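CrmK (Actinoalloteichus sp. WH1-2216-6, PDB 5I1V) is a flavoenzyme oxidase with covalently bound FAD that takes part in recycling shunt products during caerulomycin biosynthesis. Local coordinates at residues S399-Y404 / G444-Y449; K341-D346 / E423-I428; G349-E354 / M375-Y380; T148-H153 / V394-S399. All coordinates share one frame; numbering follows the deposited sequence. Where two conformers were deposited one is given.

Contact 1 (S399-Y404 / G444-Y449); sequences SLKTFY and GAYINY. With FAD (flavin-adenine dinucleotide), chain E.
The turn Y446-Y449 lines the flavin site of this FAD-linked oxidase, and strand 400-404 backs it as a second shell, F403 meeting Y449 and K401 meeting Y446. The turn is type I, closed by Y449 N to Y446 O. F403, its CG anti to the backbone N (chi1 176°), sets CE1 over the centre of one face of Y449, 3.6 Å from Y449 CE1; with the planes at 44° the pair is neither a stack nor a T. At the other end of the Y449 side chain, OH lies 3.2 Å from FAD C4X. K401 bends at chi3 and chi4 to bring its ammonium group obliquely to Y446, an off-centre cation-pi contact with NZ 4.4 Å from the ring centroid. NZ also forms a salt bridge with D346. At the far end of Y446, OH donates to FAD O2 at 2.6 Å and accepts from N448 ND2 at 3.0 Å, the oxygen lying close to the amide plane. N448 OD1 in turn accepts from FAD O4', on the ribityl chain, at 3.0 Å. One tyrosine oxygen thus relays between the pyrimidine carbonyl, to which it donates, and the asparagine that takes the ribityl hydroxyl.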
# COMPACT_ATOMS: atom_id res chain seq x y z
N SER A 399 5.54 17.67 -24.07
CA SER A 399 5.25 18.68 -23.07
C SER A 399 4.29 18.14 -22.05
O SER A 399 4.24 18.62 -20.92
CB SER A 399 4.57 19.90 -23.74
OG SER A 399 5.43 20.47 -24.68
N LEU A 400 3.51 17.15 -22.47
CA LEU A 400 2.35 16.73 -21.76
C LEU A 400 2.09 15.25 -22.11
O LEU A 400 2.29 14.85 -23.25
CB LEU A 400 1.16 17.62 -22.15
CG LEU A 400 0.01 17.50 -21.18
CD1 LEU A 400 -0.58 18.83 -20.81
CD2 LEU A 400 -1.03 16.56 -21.78
N LYS A 401 1.74 14.45 -21.12
CA LYS A 401 1.40 13.06 -21.32
C LYS A 401 -0.10 12.86 -21.12
O LYS A 401 -0.76 13.59 -20.35
CB LYS A 401 2.17 12.17 -20.37
CG LYS A 401 3.66 12.18 -20.59
CD LYS A 401 4.34 11.16 -19.69
CE LYS A 401 5.58 10.56 -20.34
NZ LYS A 401 5.19 9.59 -21.39
N THR A 402 -0.65 11.90 -21.86
CA THR A 402 -2.03 11.50 -21.66
C THR A 402 -2.07 9.96 -21.55
O THR A 402 -1.27 9.26 -22.16
CB THR A 402 -3.00 11.96 -22.78
OG1 THR A 402 -2.88 11.09 -23.91
CG2 THR A 402 -2.75 13.44 -23.16
N PHE A 403 -3.02 9.50 -20.77
CA PHE A 403 -3.15 8.15 -20.32
C PHE A 403 -4.66 7.85 -20.38
O PHE A 403 -5.47 8.73 -20.10
CB PHE A 403 -2.61 8.11 -18.89
CG PHE A 403 -2.75 6.79 -18.21
CD1 PHE A 403 -2.04 5.69 -18.67
CD2 PHE A 403 -3.56 6.65 -17.11
CE1 PHE A 403 -2.16 4.46 -18.03
CE2 PHE A 403 -3.68 5.43 -16.46
CZ PHE A 403 -2.98 4.33 -16.93
N TYR A 404 -5.01 6.63 -20.79
CA TYR A 404 -6.38 6.15 -20.89
C TYR A 404 -6.44 4.84 -20.11
O TYR A 404 -5.50 4.03 -20.22
CB TYR A 404 -6.74 5.81 -22.32
CG TYR A 404 -6.64 6.95 -23.28
CD1 TYR A 404 -5.41 7.54 -23.59
CD2 TYR A 404 -7.78 7.45 -23.91
CE1 TYR A 404 -5.34 8.59 -24.51
CE2 TYR A 404 -7.70 8.50 -24.80
CZ TYR A 404 -6.50 9.07 -25.09
OH TYR A 404 -6.48 10.09 -26.03
N GLY A 444 4.17 10.53 -29.81
CA GLY A 444 4.15 9.09 -29.73
C GLY A 444 3.52 8.57 -28.43
O GLY A 444 2.59 9.16 -27.90
N ALA A 445 4.03 7.45 -27.94
CA ALA A 445 3.49 6.82 -26.74
C ALA A 445 4.59 6.24 -25.89
O ALA A 445 5.72 6.12 -26.35
CB ALA A 445 2.53 5.73 -27.13
N TYR A 446 4.23 5.85 -24.67
CA TYR A 446 5.19 5.40 -23.67
C TYR A 446 5.24 3.90 -23.55
O TYR A 446 4.25 3.25 -23.29
CB TYR A 446 4.79 6.05 -22.35
CG TYR A 446 5.67 5.80 -21.14
CD1 TYR A 446 7.06 5.79 -21.23
CD2 TYR A 446 5.10 5.63 -19.90
CE1 TYR A 446 7.85 5.58 -20.10
CE2 TYR A 446 5.87 5.45 -18.76
CZ TYR A 446 7.23 5.40 -18.87
OH TYR A 446 7.96 5.21 -17.74
N ILE A 447 6.45 3.33 -23.64
CA ILE A 447 6.61 1.92 -23.67
C ILE A 447 6.15 1.25 -22.39
O ILE A 447 5.73 0.11 -22.42
CB ILE A 447 8.08 1.53 -24.03
CG1 ILE A 447 8.18 0.02 -24.39
CG2 ILE A 447 9.05 1.86 -22.89
CD1 ILE A 447 7.36 -0.46 -25.56
N ASN A 448 6.19 1.95 -21.27
CA ASN A 448 5.73 1.41 -19.98
C ASN A 448 4.18 1.40 -19.81
O ASN A 448 3.65 0.88 -18.81
CB ASN A 448 6.40 2.16 -18.87
CG ASN A 448 7.68 1.49 -18.42
OD1 ASN A 448 7.88 0.30 -18.72
ND2 ASN A 448 8.53 2.23 -17.72
N TYR A 449 3.47 1.97 -20.78
CA TYR A 449 2.02 1.70 -20.93
C TYR A 449 1.76 1.03 -22.29
O TYR A 449 1.13 1.64 -23.14
CB TYR A 449 1.21 2.98 -20.86
CG TYR A 449 1.33 3.69 -19.53
CD1 TYR A 449 1.09 3.00 -18.36
CD2 TYR A 449 1.60 5.04 -19.45
CE1 TYR A 449 1.17 3.61 -17.13
CE2 TYR A 449 1.71 5.67 -18.21
CZ TYR A 449 1.50 4.93 -17.06
OH TYR A 449 1.57 5.48 -15.81
PA FAD E . 6.46 -6.42 -14.68
O1A FAD E . 5.06 -6.77 -15.13
O2A FAD E . 7.07 -7.34 -13.66
O5B FAD E . 7.41 -6.29 -15.93
C5B FAD E . 7.20 -5.32 -16.95
C4B FAD E . 8.01 -5.73 -18.19
O4B FAD E . 9.40 -5.58 -17.84
C3B FAD E . 7.89 -7.16 -18.67
O3B FAD E . 8.22 -7.19 -20.05
C2B FAD E . 8.97 -7.88 -17.91
O2B FAD E . 9.35 -9.19 -18.36
C1B FAD E . 10.08 -6.82 -17.88
N9A FAD E . 10.90 -6.90 -16.65
C8A FAD E . 10.49 -6.91 -15.34
N7A FAD E . 11.57 -7.13 -14.52
C5A FAD E . 12.61 -7.23 -15.31
C6A FAD E . 14.02 -7.43 -15.06
N6A FAD E . 14.39 -7.51 -13.80
N1A FAD E . 14.83 -7.52 -16.12
C2A FAD E . 14.38 -7.46 -17.39
N3A FAD E . 13.08 -7.21 -17.71
C4A FAD E . 12.20 -7.16 -16.68
N1 FAD E . 5.22 4.28 -15.02
C2 FAD E . 5.73 5.53 -14.87
O2 FAD E . 6.71 5.88 -15.54
N3 FAD E . 5.21 6.43 -14.01
C4 FAD E . 4.14 6.21 -13.26
O4 FAD E . 3.73 7.07 -12.45
C4X FAD E . 3.53 4.89 -13.33
N5 FAD E . 2.43 4.59 -12.59
C5X FAD E . 1.96 3.33 -12.61
C6 FAD E . 0.94 2.96 -11.74
C7 FAD E . 0.40 1.67 -11.71
C7M FAD E . -0.72 1.34 -10.71
C8 FAD E . 0.96 0.69 -12.67
C8M FAD E . 0.43 -0.71 -12.74
C9 FAD E . 1.98 1.04 -13.56
C9A FAD E . 2.51 2.33 -13.57
N10 FAD E . 3.54 2.71 -14.43
C10 FAD E . 4.10 3.96 -14.31
C1' FAD E . 3.95 1.86 -15.55
C2' FAD E . 5.11 1.01 -15.17
O2' FAD E . 6.29 1.78 -15.26
C3' FAD E . 5.22 -0.23 -16.01
O3' FAD E . 3.99 -0.99 -15.87
C4' FAD E . 6.46 -1.06 -15.62
O4' FAD E . 6.86 -1.79 -16.78
C5' FAD E . 6.14 -2.00 -14.47
O5' FAD E . 7.34 -2.68 -14.10
P FAD E . 7.15 -3.95 -13.18
O1P FAD E . 6.27 -3.63 -12.02
O2P FAD E . 8.48 -4.58 -12.91
O3P FAD E . 6.31 -4.93 -14.17

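Contact 2 (K341-D346 / E423-I428); sequences KVKSAD and EIYRDI
Strand 341-346 and helix 423-428 run nearly parallel, their axes 10.3 Å apart at closest and inclined by 16°, and Y425 bridges the gap to K343 and S344. The tyrosine leaves the helix with CG anti to its own N (chi1 -174°), a setting that carries the ring across to the strand. K343 lies over one face: K343 CD sits 3.8 Å from the Y425 ring centroid in a CH-pi contact, displaced toward the rim at CG, while CB touches the CD1 and CE1 side. The chain then turns at chi4, leaving K343 NZ in an off-centre cation-pi position, 4.8 Å from the Y425 centroid. Its stronger partners are the carboxylates of D451 and D453, both in salt bridges. At the phenol end, Y425 OH donates to S344 O at 2.7 Å, approaching with a C=O...O angle of 155° and tilted from the carbonyl plane. A water donates to Y425 OH at 3.0 Å and accepts from S344 N. A345 CB makes a looser touch, 4.2 Å from Y425 CE1. A phenylalanine in place of Y425 would probably leave the S344 carbonyl without its phenol donor and the water without its acceptor. The buried hydroxyl is engaged both as donor and as acceptor, while the ring's face shelters the aliphatic part of a lysine whose charge is probably balanced by D451 and D453.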
# COMPACT_ATOMS: atom_id res chain seq x y z
N LYS A 341 -7.27 -2.29 -19.13
CA LYS A 341 -6.67 -1.97 -20.39
C LYS A 341 -6.17 -0.51 -20.31
O LYS A 341 -6.89 0.39 -19.84
CB LYS A 341 -7.68 -2.15 -21.51
CG LYS A 341 -7.21 -1.79 -22.91
CD LYS A 341 -6.20 -2.75 -23.48
CE LYS A 341 -5.74 -2.33 -24.87
NZ LYS A 341 -4.34 -2.78 -25.17
N VAL A 342 -4.94 -0.26 -20.74
CA VAL A 342 -4.37 1.10 -20.70
C VAL A 342 -3.90 1.49 -22.09
O VAL A 342 -3.57 0.64 -22.92
CB VAL A 342 -3.22 1.28 -19.71
CG1 VAL A 342 -3.69 1.05 -18.27
CG2 VAL A 342 -2.04 0.37 -20.11
N LYS A 343 -3.95 2.79 -22.37
CA LYS A 343 -3.37 3.34 -23.57
C LYS A 343 -2.66 4.66 -23.20
O LYS A 343 -2.87 5.23 -22.15
CB LYS A 343 -4.46 3.58 -24.63
CG LYS A 343 -5.21 2.33 -25.08
CD LYS A 343 -6.21 2.63 -26.17
CE LYS A 343 -6.81 1.38 -26.75
NZ LYS A 343 -6.05 0.92 -27.95
N SER A 344 -1.85 5.14 -24.11
CA SER A 344 -0.96 6.24 -23.88
C SER A 344 -0.84 7.06 -25.16
O SER A 344 -0.91 6.50 -26.25
CB SER A 344 0.38 5.63 -23.47
OG SER A 344 1.47 6.37 -23.92
N ALA A 345 -0.69 8.37 -25.01
CA ALA A 345 -0.46 9.30 -26.14
C ALA A 345 0.18 10.57 -25.56
O ALA A 345 -0.34 11.19 -24.64
CB ALA A 345 -1.75 9.63 -26.92
N ASP A 346 1.31 10.97 -26.09
CA ASP A 346 2.01 12.15 -25.60
C ASP A 346 1.96 13.28 -26.59
O ASP A 346 1.97 13.03 -27.78
CB ASP A 346 3.46 11.78 -25.27
CG ASP A 346 3.53 10.71 -24.21
OD1 ASP A 346 2.44 10.43 -23.58
OD2 ASP A 346 4.64 10.15 -24.01
N GLU A 423 -12.37 2.69 -28.93
CA GLU A 423 -13.12 3.65 -29.75
C GLU A 423 -12.83 5.09 -29.35
O GLU A 423 -12.60 5.93 -30.24
CB GLU A 423 -14.62 3.32 -29.69
CG GLU A 423 -14.90 2.06 -30.51
CD GLU A 423 -16.38 1.73 -30.70
OE1 GLU A 423 -17.25 2.31 -29.99
OE2 GLU A 423 -16.67 0.83 -31.54
N ILE A 424 -12.76 5.39 -28.05
CA ILE A 424 -12.41 6.75 -27.65
C ILE A 424 -11.04 7.15 -28.16
O ILE A 424 -10.86 8.27 -28.64
CB ILE A 424 -12.54 7.04 -26.15
CG1 ILE A 424 -12.27 8.52 -25.87
CG2 ILE A 424 -11.60 6.16 -25.29
CD1 ILE A 424 -12.61 8.95 -24.45
N TYR A 425 -10.06 6.23 -28.05
CA TYR A 425 -8.69 6.54 -28.45
C TYR A 425 -8.62 6.64 -29.96
O TYR A 425 -7.92 7.51 -30.48
CB TYR A 425 -7.78 5.42 -27.95
CG TYR A 425 -6.31 5.56 -28.11
CD1 TYR A 425 -5.52 6.12 -27.09
CD2 TYR A 425 -5.67 5.01 -29.21
CE1 TYR A 425 -4.13 6.17 -27.22
CE2 TYR A 425 -4.29 5.06 -29.33
CZ TYR A 425 -3.54 5.64 -28.32
OH TYR A 425 -2.18 5.62 -28.47
N ARG A 426 -9.33 5.77 -30.67
CA ARG A 426 -9.30 5.83 -32.12
C ARG A 426 -9.92 7.13 -32.61
O ARG A 426 -9.37 7.79 -33.47
CB ARG A 426 -10.02 4.67 -32.79
CG ARG A 426 -10.06 4.85 -34.31
CD ARG A 426 -11.14 4.02 -34.97
NE ARG A 426 -12.45 4.23 -34.37
CZ ARG A 426 -13.44 3.33 -34.40
NH1 ARG A 426 -13.28 2.15 -35.02
NH2 ARG A 426 -14.60 3.61 -33.81
N ASP A 427 -11.05 7.51 -32.04
CA ASP A 427 -11.75 8.72 -32.48
C ASP A 427 -10.95 9.97 -32.18
O ASP A 427 -10.79 10.83 -33.05
CB ASP A 427 -13.12 8.79 -31.84
CG ASP A 427 -14.10 7.76 -32.43
OD1 ASP A 427 -13.75 7.05 -33.41
OD2 ASP A 427 -15.23 7.69 -31.91
N ILE A 428 -10.38 10.04 -30.96
CA ILE A 428 -9.52 11.16 -30.62
C ILE A 428 -8.38 11.25 -31.66
O ILE A 428 -8.02 12.36 -32.06
CB ILE A 428 -9.04 11.13 -29.15
CG1 ILE A 428 -10.18 11.56 -28.25
CG2 ILE A 428 -7.86 12.05 -28.92
CD1 ILE A 428 -9.94 11.30 -26.78
O HOH W 1 -1.69 3.24 -26.74

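Contact 3 (G349-E354 / M375-Y380); sequences GPHTRE and MEYIAY
H351 and Y377 meet at their rims, the tight part of a small contact between the turn leading into helix 353-364 and strand 374-379. H351 ND1 and Y377 OH are 3.0 Å apart and hydrogen-bonded, and either may be the donor. Each polar atom lies at the edge of the other ring and near its plane, yet the rings themselves are turned 72° apart, and their centroids stand 5.6 Å from each other, so neither covers the other's face. Both side chains place CG anti to the carbonyl carbon, H351 with chi1 -78° and Y377 with chi1 -68°, and reach toward each other from backbones whose nearest CA atoms are 10.7 Å apart. Beside this bond, Y377 CE1 packs 3.5 Å from H351 ND1. M375 adds a lighter touch: its methyl CE comes obliquely to H351 CE1 at 4.4 Å. A phenylalanine in place of Y377 would probably leave ND1 of the buried histidine without this hydrogen-bonding mate and the imidazole freer to turn. The outward side is looser. T352, at the N-cap of the helix, and E354 are exposed, and the side chain of R353 is poorly ordered, in clear contrast to the buried H351, M375 and Y377. Around the contact, Y377 is packed by F247 and L248 of helix 237-253 and by L400 and T402 of strand 400-408, while L356 of helix 353-364 touches both H351 and Y377. The pair therefore seats the start of one helix on the face of the large antiparallel sheet, close to a second helix.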
# COMPACT_ATOMS: atom_id res chain seq x y z
N GLY A 349 1.61 19.74 -28.41
CA GLY A 349 0.67 20.78 -28.82
C GLY A 349 -0.68 20.37 -28.27
O GLY A 349 -0.82 19.26 -27.69
N PRO A 350 -1.69 21.24 -28.41
CA PRO A 350 -2.95 20.94 -27.77
C PRO A 350 -3.80 20.04 -28.61
O PRO A 350 -3.63 19.99 -29.84
CB PRO A 350 -3.64 22.31 -27.67
CG PRO A 350 -3.09 23.09 -28.83
CD PRO A 350 -1.70 22.57 -29.08
N HIS A 351 -4.72 19.36 -27.96
CA HIS A 351 -5.85 18.77 -28.65
C HIS A 351 -6.73 19.86 -29.22
O HIS A 351 -6.91 20.90 -28.59
CB HIS A 351 -6.68 17.91 -27.74
CG HIS A 351 -6.08 16.57 -27.48
ND1 HIS A 351 -6.34 15.85 -26.34
CD2 HIS A 351 -5.23 15.82 -28.22
CE1 HIS A 351 -5.69 14.70 -26.39
NE2 HIS A 351 -5.01 14.65 -27.52
N THR A 352 -7.25 19.61 -30.41
CA THR A 352 -8.16 20.54 -31.08
C THR A 352 -9.51 20.49 -30.40
O THR A 352 -9.81 19.59 -29.62
CB THR A 352 -8.42 20.14 -32.53
OG1 THR A 352 -9.14 18.90 -32.55
CG2 THR A 352 -7.10 20.04 -33.33
N ARG A 353 -10.38 21.44 -30.76
CA ARG A 353 -11.74 21.43 -30.26
C ARG A 353 -12.54 20.19 -30.71
O ARG A 353 -13.32 19.67 -29.91
CB ARG A 353 -12.45 22.77 -30.63
CG ARG A 353 -13.96 22.67 -30.87
CD ARG A 353 -14.75 23.97 -30.66
NE ARG A 353 -14.20 24.74 -29.53
CZ ARG A 353 -13.33 25.75 -29.64
NH1 ARG A 353 -12.90 26.17 -30.83
NH2 ARG A 353 -12.89 26.34 -28.53
N GLU A 354 -12.36 19.71 -31.94
CA GLU A 354 -13.06 18.50 -32.41
C GLU A 354 -12.57 17.25 -31.64
O GLU A 354 -13.38 16.42 -31.25
CB GLU A 354 -12.89 18.28 -33.92
CG GLU A 354 -13.45 19.38 -34.83
CD GLU A 354 -12.48 20.54 -35.09
OE1 GLU A 354 -11.44 20.65 -34.39
OE2 GLU A 354 -12.76 21.36 -36.01
N MET A 375 -9.76 9.28 -19.15
CA MET A 375 -8.53 9.74 -19.72
C MET A 375 -7.97 10.82 -18.81
O MET A 375 -8.69 11.49 -18.07
CB MET A 375 -8.65 10.17 -21.20
CG MET A 375 -9.55 11.34 -21.50
SD MET A 375 -9.56 11.67 -23.29
CE MET A 375 -7.84 12.13 -23.54
N GLU A 376 -6.65 10.90 -18.82
CA GLU A 376 -5.93 11.84 -17.98
C GLU A 376 -4.94 12.65 -18.77
O GLU A 376 -4.30 12.16 -19.69
CB GLU A 376 -5.13 11.09 -16.89
CG GLU A 376 -5.89 10.07 -16.09
CD GLU A 376 -5.02 9.40 -14.99
OE1 GLU A 376 -3.75 9.40 -15.08
OE2 GLU A 376 -5.61 8.85 -14.04
N TYR A 377 -4.80 13.91 -18.35
CA TYR A 377 -3.79 14.80 -18.88
C TYR A 377 -2.77 15.08 -17.78
O TYR A 377 -3.10 15.58 -16.73
CB TYR A 377 -4.44 16.11 -19.32
CG TYR A 377 -5.34 15.96 -20.49
CD1 TYR A 377 -4.84 16.09 -21.77
CD2 TYR A 377 -6.69 15.74 -20.33
CE1 TYR A 377 -5.66 16.00 -22.87
CE2 TYR A 377 -7.52 15.64 -21.43
CZ TYR A 377 -7.00 15.80 -22.69
OH TYR A 377 -7.81 15.68 -23.78
N ILE A 378 -1.51 14.78 -18.06
CA ILE A 378 -0.45 14.77 -17.05
C ILE A 378 0.66 15.75 -17.41
O ILE A 378 1.31 15.59 -18.41
CB ILE A 378 0.17 13.36 -16.97
CG1 ILE A 378 -0.91 12.31 -16.74
CG2 ILE A 378 1.23 13.30 -15.85
CD1 ILE A 378 -0.57 10.91 -17.16
N ALA A 379 0.86 16.74 -16.57
CA ALA A 379 1.88 17.75 -16.76
C ALA A 379 3.26 17.05 -16.82
O ALA A 379 3.45 16.04 -16.17
CB ALA A 379 1.86 18.71 -15.61
N TYR A 380 4.12 17.55 -17.70
CA TYR A 380 5.43 16.93 -18.00
C TYR A 380 6.38 18.00 -18.49
O TYR A 380 6.11 19.19 -18.31
CB TYR A 380 5.20 15.85 -19.07
CG TYR A 380 6.27 14.83 -19.31
CD1 TYR A 380 6.73 13.98 -18.31
CD2 TYR A 380 6.82 14.71 -20.56
CE1 TYR A 380 7.71 13.04 -18.59
CE2 TYR A 380 7.77 13.76 -20.86
CZ TYR A 380 8.22 12.92 -19.86
OH TYR A 380 9.21 12.00 -20.18

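Contact 4 (T148-H153 / V394-S399); sequences TVDYLH and VPRGAS
R396 reaches from the loop before strand 400-408 to D150, at the end of the 3-10 turn 148-150, in a two-pronged salt bridge. From CB the arginine chain sets out with CG anti to the carbonyl carbon, and it runs extended through CG and CD to NE, spanning the distance to the opposite segment before it meets its partner. At the tip, R396 NH1 donates to D150 OD2 at 3.0 Å, nearly straight at 176°, with OD2 in the guanidinium plane and offering its syn lone pair. R396 NH2 donates to D150 OD1 at 2.8 Å, more bent at 143°, with the oxygen tilted from the guanidinium plane. The carboxylate and guanidinium planes differ by 31°, so this is an end-on bidentate grip with a twist. R396 NH2 also passes V149 CG2 at 3.9 Å, a methyl that gives the ion pair an apolar flank. Further bonds fix both groups: R396 NH1 to V384 O and NH2 to T392 OG1, and D150 OD2 to the amide of L147. With its charge paired and its nitrogens shared among several acceptors, the guanidinium is likely to have little freedom to rotate. The arrangement is a bidentate aspartate-arginine salt bridge joining the FAD-binding domain, just ahead of strand 152-160, to a connection between two strands of the eight-stranded antiparallel sheet.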
# COMPACT_ATOMS: atom_id res chain seq x y z
N THR A 148 13.80 9.03 -14.20
CA THR A 148 14.60 8.09 -13.44
C THR A 148 15.91 7.78 -14.15
O THR A 148 16.97 7.68 -13.53
CB THR A 148 13.87 6.77 -13.23
OG1 THR A 148 13.45 6.24 -14.50
CG2 THR A 148 12.65 6.95 -12.46
N VAL A 149 15.86 7.61 -15.45
CA VAL A 149 17.05 7.24 -16.20
C VAL A 149 18.11 8.35 -16.25
O VAL A 149 19.29 8.08 -16.50
CB VAL A 149 16.73 6.71 -17.59
CG1 VAL A 149 15.84 5.47 -17.51
CG2 VAL A 149 16.15 7.79 -18.49
N ASP A 150 17.74 9.58 -15.92
CA ASP A 150 18.75 10.64 -15.71
C ASP A 150 19.67 10.45 -14.49
O ASP A 150 20.62 11.20 -14.33
CB ASP A 150 18.07 12.01 -15.71
CG ASP A 150 17.36 12.30 -17.04
OD1 ASP A 150 17.94 11.86 -18.05
OD2 ASP A 150 16.22 12.91 -17.10
N TYR A 151 19.39 9.45 -13.66
CA TYR A 151 20.18 9.10 -12.50
C TYR A 151 20.75 7.71 -12.58
O TYR A 151 21.18 7.16 -11.53
CB TYR A 151 19.28 9.21 -11.25
CG TYR A 151 18.77 10.61 -11.14
CD1 TYR A 151 17.58 11.00 -11.78
CD2 TYR A 151 19.53 11.57 -10.51
CE1 TYR A 151 17.16 12.32 -11.73
CE2 TYR A 151 19.12 12.89 -10.47
CZ TYR A 151 17.96 13.26 -11.07
OH TYR A 151 17.57 14.61 -11.00
N LEU A 152 20.66 7.06 -13.75
CA LEU A 152 21.12 5.69 -13.87
C LEU A 152 22.66 5.66 -14.01
O LEU A 152 23.23 5.97 -15.05
CB LEU A 152 20.49 4.93 -15.01
CG LEU A 152 20.81 3.42 -15.12
CD1 LEU A 152 20.31 2.67 -13.90
CD2 LEU A 152 20.13 2.84 -16.34
N HIS A 153 23.30 5.31 -12.94
CA HIS A 153 24.78 5.27 -12.89
C HIS A 153 25.31 3.99 -13.53
O HIS A 153 26.29 4.02 -14.27
CB HIS A 153 25.19 5.46 -11.44
CG HIS A 153 26.66 5.28 -11.18
ND1 HIS A 153 27.59 6.27 -11.44
CD2 HIS A 153 27.34 4.25 -10.63
CE1 HIS A 153 28.79 5.86 -11.03
NE2 HIS A 153 28.67 4.62 -10.57
N VAL A 394 15.38 7.04 -24.10
CA VAL A 394 13.99 7.50 -24.00
C VAL A 394 13.68 8.63 -24.99
O VAL A 394 14.45 9.62 -25.06
CB VAL A 394 13.63 8.06 -22.60
CG1 VAL A 394 12.13 8.36 -22.53
CG2 VAL A 394 13.96 7.08 -21.52
N PRO A 395 12.56 8.53 -25.73
CA PRO A 395 12.11 9.69 -26.50
C PRO A 395 11.90 10.90 -25.62
O PRO A 395 11.46 10.78 -24.49
CB PRO A 395 10.74 9.24 -27.05
CG PRO A 395 10.90 7.79 -27.22
CD PRO A 395 11.65 7.38 -25.99
N ARG A 396 12.28 12.05 -26.10
CA ARG A 396 11.99 13.25 -25.36
C ARG A 396 11.31 14.24 -26.28
O ARG A 396 11.33 14.08 -27.48
CB ARG A 396 13.27 13.76 -24.73
CG ARG A 396 13.59 12.93 -23.47
CD ARG A 396 14.86 13.35 -22.84
NE ARG A 396 15.55 12.27 -22.15
CZ ARG A 396 15.83 12.24 -20.85
NH1 ARG A 396 15.46 13.20 -20.03
NH2 ARG A 396 16.52 11.23 -20.37
N GLY A 397 10.72 15.28 -25.73
CA GLY A 397 10.07 16.27 -26.58
C GLY A 397 8.64 16.52 -26.20
O GLY A 397 8.10 17.59 -26.48
N ALA A 398 8.00 15.55 -25.55
CA ALA A 398 6.63 15.77 -25.07
C ALA A 398 6.58 16.87 -24.01
O ALA A 398 7.47 16.99 -23.18
CB ALA A 398 6.03 14.48 -24.54
N SER A 399 5.54 17.67 -24.07
CA SER A 399 5.25 18.68 -23.07
C SER A 399 4.29 18.14 -22.05
O SER A 399 4.24 18.62 -20.92
CB SER A 399 4.57 19.90 -23.74
OG SER A 399 5.43 20.47 -24.68

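Overall arrangement
From the N terminus, the first segment met is 148-153 in the FAD-binding domain, and contact 4 closes its long loop only at 394-399. Within that span 341-346 opens contact 2, and the short loop of contact 3 (349-354 to 375-380) opens and closes. Contact 2 closes later, at 423-428, so it crosses contact 4 while enclosing contact 3. Contact 1 opens where contact 4 ends, sharing S399, and crosses contact 2 before closing at 444-449. Strands 374-379, 400-408 and 339-347 lie side by side in one antiparallel sheet, so contacts 1, 2 and 3 tie helices and the flavin-facing turn to it, while contact 4 joins its connecting loop to the FAD-binding domain.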